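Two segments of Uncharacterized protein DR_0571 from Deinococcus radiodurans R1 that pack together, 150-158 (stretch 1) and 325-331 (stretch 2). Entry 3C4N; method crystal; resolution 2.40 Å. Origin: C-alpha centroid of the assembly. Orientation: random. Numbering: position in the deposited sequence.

Stretch 1 (150-158) ALLDPARLP
Stretch 2 325-331: MDAVPAL

Neither stretch is a regular strand, yet their backbones pair in opposite directions: Leu-151 CA lies 4.6 Å from Ala-330 CA, Leu-152 CA 3.9 Å from Val-328 CA, and Asp-153 CA 5.2 Å from Ala-327 CA. Two hydrogen bonds fix this register, Ala-330 N to Leu-151 O (3.0 Å, nearly straight at 171°) and Asp-153 N to Ala-327 O (2.8 Å, 146°). Between them Leu-152 is extended (phi/psi -121/-178), while Val-328 (-124/77) is less so. Pro-329, at -45/-33, opens a 3-10 segment; its N lies 3.1 Å from Leu-151 O but has no hydrogen to share, and Pro-329 CD is 3.0 Å from the same oxygen.

Asp-153 (chi1 t) bonds back to its own chain where it turns: its OD1 accepts Arg-156 N at 3.1 Å and, weakly, Ala-155 N at 2.9 Å; residues 154-156 have helical phi/psi.

Small and branched apolar side chains fill the seam. Leu-151 (m, t) brings CD2 to 3.5 Å from Ala-330 CB; Ala-330, whose CA-to-CB bond points toward stretch 1, meets it with a single methyl. Leu-157 (m, t) sets CD1 3.8 Å from Ala-327 CB and 3.9 Å from Val-328 CG2 (Val-328 chi1 t). At the exposed margin Arg-156 (m, t, chi3 91°) lays a guanidinium face over Asp-326 CB, 3.3 Å from Arg-156 NE; Arg-156 NH2 is 4.3 Å from Asp-326 OD2, which lies out of plane, so the charges attract without a salt bridge.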

ATOM      1  N   ALA A 150      42.870   8.883   6.642  1.00 30.51           N
ATOM      2  CA  ALA A 150      43.101   8.637   8.062  1.00 29.66           C
ATOM      3  C   ALA A 150      42.560   7.294   8.541  1.00 31.27           C
ATOM      4  O   ALA A 150      42.837   6.862   9.665  1.00 34.52           O
ATOM      5  CB  ALA A 150      42.481   9.772   8.887  1.00 37.40           C
ATOM      6  N   LEU A 151      41.776   6.638   7.699  1.00 27.25           N
ATOM      7  CA  LEU A 151      41.202   5.353   8.071  1.00 25.18           C
ATOM      8  C   LEU A 151      42.200   4.225   7.880  1.00 28.94           C
ATOM      9  O   LEU A 151      42.146   3.210   8.572  1.00 35.10           O
ATOM     10  CB  LEU A 151      39.963   5.063   7.228  1.00 13.82           C
ATOM     11  CG  LEU A 151      38.846   6.095   7.257  1.00 28.44           C
ATOM     12  CD1 LEU A 151      37.774   5.669   6.262  1.00 27.01           C
ATOM     13  CD2 LEU A 151      38.264   6.215   8.661  1.00 20.17           C
ATOM     14  N   LEU A 152      43.120   4.412   6.943  1.00 28.89           N
ATOM     15  CA  LEU A 152      44.086   3.371   6.632  1.00 33.97           C
ATOM     16  C   LEU A 152      45.539   3.747   6.796  1.00 34.72           C
ATOM     17  O   LEU A 152      45.882   4.858   7.200  1.00 33.93           O
ATOM     18  CB  LEU A 152      43.878   2.877   5.196  1.00 37.02           C
ATOM     19  CG  LEU A 152      42.917   3.661   4.303  1.00 28.96           C
ATOM     20  CD1 LEU A 152      43.285   3.507   2.837  1.00 36.26           C
ATOM     21  CD2 LEU A 152      41.515   3.166   4.557  1.00 31.71           C
ATOM     22  N   ASP A 153      46.392   2.788   6.467  1.00 40.06           N
ATOM     23  CA  ASP A 153      47.825   2.978   6.531  1.00 41.95           C
ATOM     24  C   ASP A 153      48.339   2.876   5.092  1.00 38.24           C
ATOM     25  O   ASP A 153      48.420   1.791   4.525  1.00 34.22           O
ATOM     26  CB  ASP A 153      48.458   1.895   7.403  1.00 46.20           C
ATOM     27  CG  ASP A 153      49.959   2.030   7.491  1.00 45.59           C
ATOM     28  OD1 ASP A 153      50.627   1.919   6.439  1.00 45.97           O
ATOM     29  OD2 ASP A 153      50.466   2.254   8.608  1.00 44.95           O
ATOM     30  N   PRO A 154      48.676   4.020   4.482  1.00 41.02           N
ATOM     31  CA  PRO A 154      49.183   4.100   3.109  1.00 44.94           C
ATOM     32  C   PRO A 154      50.267   3.082   2.765  1.00 47.74           C
ATOM     33  O   PRO A 154      50.345   2.624   1.625  1.00 55.47           O
ATOM     34  CB  PRO A 154      49.701   5.530   3.021  1.00 49.62           C
ATOM     35  CG  PRO A 154      48.735   6.277   3.906  1.00 50.66           C
ATOM     36  CD  PRO A 154      48.600   5.357   5.097  1.00 40.99           C
ATOM     37  N   ALA A 155      51.097   2.721   3.740  1.00 44.50           N
ATOM     38  CA  ALA A 155      52.179   1.761   3.499  1.00 42.81           C
ATOM     39  C   ALA A 155      51.696   0.324   3.294  1.00 37.37           C
ATOM     40  O   ALA A 155      52.185  -0.378   2.412  1.00 29.11           O
ATOM     41  CB  ALA A 155      53.184   1.814   4.651  1.00 48.59           C
ATOM     42  N   ARG A 156      50.738  -0.110   4.108  1.00 37.52           N
ATOM     43  CA  ARG A 156      50.205  -1.467   4.000  1.00 36.35           C
ATOM     44  C   ARG A 156      49.155  -1.584   2.879  1.00 35.32           C
ATOM     45  O   ARG A 156      48.749  -2.685   2.511  1.00 30.46           O
ATOM     46  CB  ARG A 156      49.605  -1.896   5.343  1.00 38.21           C
ATOM     47  CG  ARG A 156      50.471  -1.523   6.552  1.00 41.10           C
ATOM     48  CD  ARG A 156      49.830  -1.962   7.860  1.00 49.29           C
ATOM     49  NE  ARG A 156      50.254  -3.301   8.255  1.00 52.03           N
ATOM     50  CZ  ARG A 156      51.263  -3.545   9.082  1.00 51.25           C
ATOM     51  NH1 ARG A 156      51.949  -2.540   9.612  1.00 47.19           N
ATOM     52  NH2 ARG A 156      51.600  -4.795   9.363  1.00 43.74           N
ATOM     53  N   LEU A 157      48.727  -0.442   2.345  1.00 30.77           N
ATOM     54  CA  LEU A 157      47.747  -0.393   1.260  1.00 35.15           C
ATOM     55  C   LEU A 157      48.147   0.750   0.332  1.00 38.84           C
ATOM     56  O   LEU A 157      47.400   1.714   0.157  1.00 47.28           O
ATOM     57  CB  LEU A 157      46.337  -0.135   1.808  1.00 37.22           C
ATOM     58  CG  LEU A 157      45.627  -1.253   2.580  1.00 45.09           C
ATOM     59  CD1 LEU A 157      44.341  -0.719   3.197  1.00 36.77           C
ATOM     60  CD2 LEU A 157      45.329  -2.418   1.642  1.00 38.43           C
ATOM     61  N   PRO A 158      49.334   0.650  -0.280  1.00 33.30           N
ATOM     62  CA  PRO A 158      49.879   1.656  -1.192  1.00 29.56           C
ATOM     63  C   PRO A 158      49.104   1.885  -2.489  1.00 35.70           C
ATOM     64  O   PRO A 158      48.921   3.027  -2.915  1.00 35.56           O
ATOM     65  CB  PRO A 158      51.291   1.139  -1.451  1.00 32.06           C
ATOM     66  CG  PRO A 158      51.102  -0.333  -1.440  1.00 32.70           C
ATOM     67  CD  PRO A 158      50.203  -0.538  -0.235  1.00 31.80           C
HETATM   68  N   MSE A 325      42.938  -4.561  10.835  1.00 35.61           N
HETATM   69  CA  MSE A 325      43.258  -3.452  11.723  1.00 34.34           C
HETATM   70  C   MSE A 325      44.565  -2.752  11.431  1.00 26.57           C
HETATM   71  O   MSE A 325      44.664  -1.533  11.565  1.00 27.43           O
HETATM   72  CB  MSE A 325      43.277  -3.922  13.170  1.00 38.66           C
HETATM   73  CG  MSE A 325      41.913  -3.894  13.817  1.00 45.25           C
HETATM   74 SE   MSE A 325      41.995  -4.518  15.607  1.00 45.67          SE
HETATM   75  CE  MSE A 325      40.396  -5.585  15.573  1.00 42.24           C
ATOM     76  N   ASP A 326      45.583  -3.510  11.061  1.00 19.50           N
ATOM     77  CA  ASP A 326      46.848  -2.868  10.775  1.00 28.33           C
ATOM     78  C   ASP A 326      46.679  -2.006   9.531  1.00 31.57           C
ATOM     79  O   ASP A 326      46.926  -0.798   9.562  1.00 28.39           O
ATOM     80  CB  ASP A 326      47.950  -3.913  10.592  1.00 34.00           C
ATOM     81  CG  ASP A 326      48.220  -4.699  11.868  1.00 32.32           C
ATOM     82  OD1 ASP A 326      48.351  -4.075  12.935  1.00 37.39           O
ATOM     83  OD2 ASP A 326      48.301  -5.939  11.814  1.00 41.45           O
ATOM     84  N   ALA A 327      46.218  -2.617   8.445  1.00 30.84           N
ATOM     85  CA  ALA A 327      46.023  -1.894   7.190  1.00 30.79           C
ATOM     86  C   ALA A 327      45.012  -0.760   7.302  1.00 30.75           C
ATOM     87  O   ALA A 327      45.183   0.296   6.691  1.00 29.68           O
ATOM     88  CB  ALA A 327      45.585  -2.866   6.094  1.00 33.55           C
ATOM     89  N   VAL A 328      43.960  -0.984   8.082  1.00 31.15           N
ATOM     90  CA  VAL A 328      42.898   0.001   8.258  1.00 27.48           C
ATOM     91  C   VAL A 328      42.733   0.315   9.748  1.00 30.46           C
ATOM     92  O   VAL A 328      41.801  -0.144  10.403  1.00 30.53           O
ATOM     93  CB  VAL A 328      41.597  -0.556   7.649  1.00 18.80           C
ATOM     94  CG1 VAL A 328      40.492   0.486   7.671  1.00 12.69           C
ATOM     95  CG2 VAL A 328      41.881  -1.015   6.231  1.00 13.19           C
ATOM     96  N   PRO A 329      43.645   1.130  10.295  1.00 31.43           N
ATOM     97  CA  PRO A 329      43.645   1.526  11.708  1.00 36.94           C
ATOM     98  C   PRO A 329      42.282   1.925  12.253  1.00 35.81           C
ATOM     99  O   PRO A 329      41.987   1.694  13.426  1.00 41.78           O
ATOM    100  CB  PRO A 329      44.639   2.684  11.744  1.00 38.86           C
ATOM    101  CG  PRO A 329      45.602   2.330  10.651  1.00 40.10           C
ATOM    102  CD  PRO A 329      44.665   1.887   9.546  1.00 35.90           C
ATOM    103  N   ALA A 330      41.461   2.525  11.398  1.00 29.22           N
ATOM    104  CA  ALA A 330      40.135   2.965  11.797  1.00 26.07           C
ATOM    105  C   ALA A 330      39.317   1.821  12.394  1.00 25.82           C
ATOM    106  O   ALA A 330      38.384   2.052  13.156  1.00 27.99           O
ATOM    107  CB  ALA A 330      39.401   3.570  10.597  1.00 31.08           C
ATOM    108  N   LEU A 331      39.662   0.590  12.047  1.00 17.45           N
ATOM    109  CA  LEU A 331      38.936  -0.549  12.576  1.00 24.33           C
ATOM    110  C   LEU A 331      39.375  -0.883  13.997  1.00 28.55           C
ATOM    111  O   LEU A 331      38.765  -1.722  14.654  1.00 26.63           O
ATOM    112  CB  LEU A 331      39.135  -1.767  11.670  1.00 19.39           C
ATOM    113  CG  LEU A 331      38.125  -1.961  10.540  1.00 28.95           C
ATOM    114  CD1 LEU A 331      37.818  -0.641   9.841  1.00 26.60           C
ATOM    115  CD2 LEU A 331      38.680  -2.983   9.584  1.00 11.20           C
TER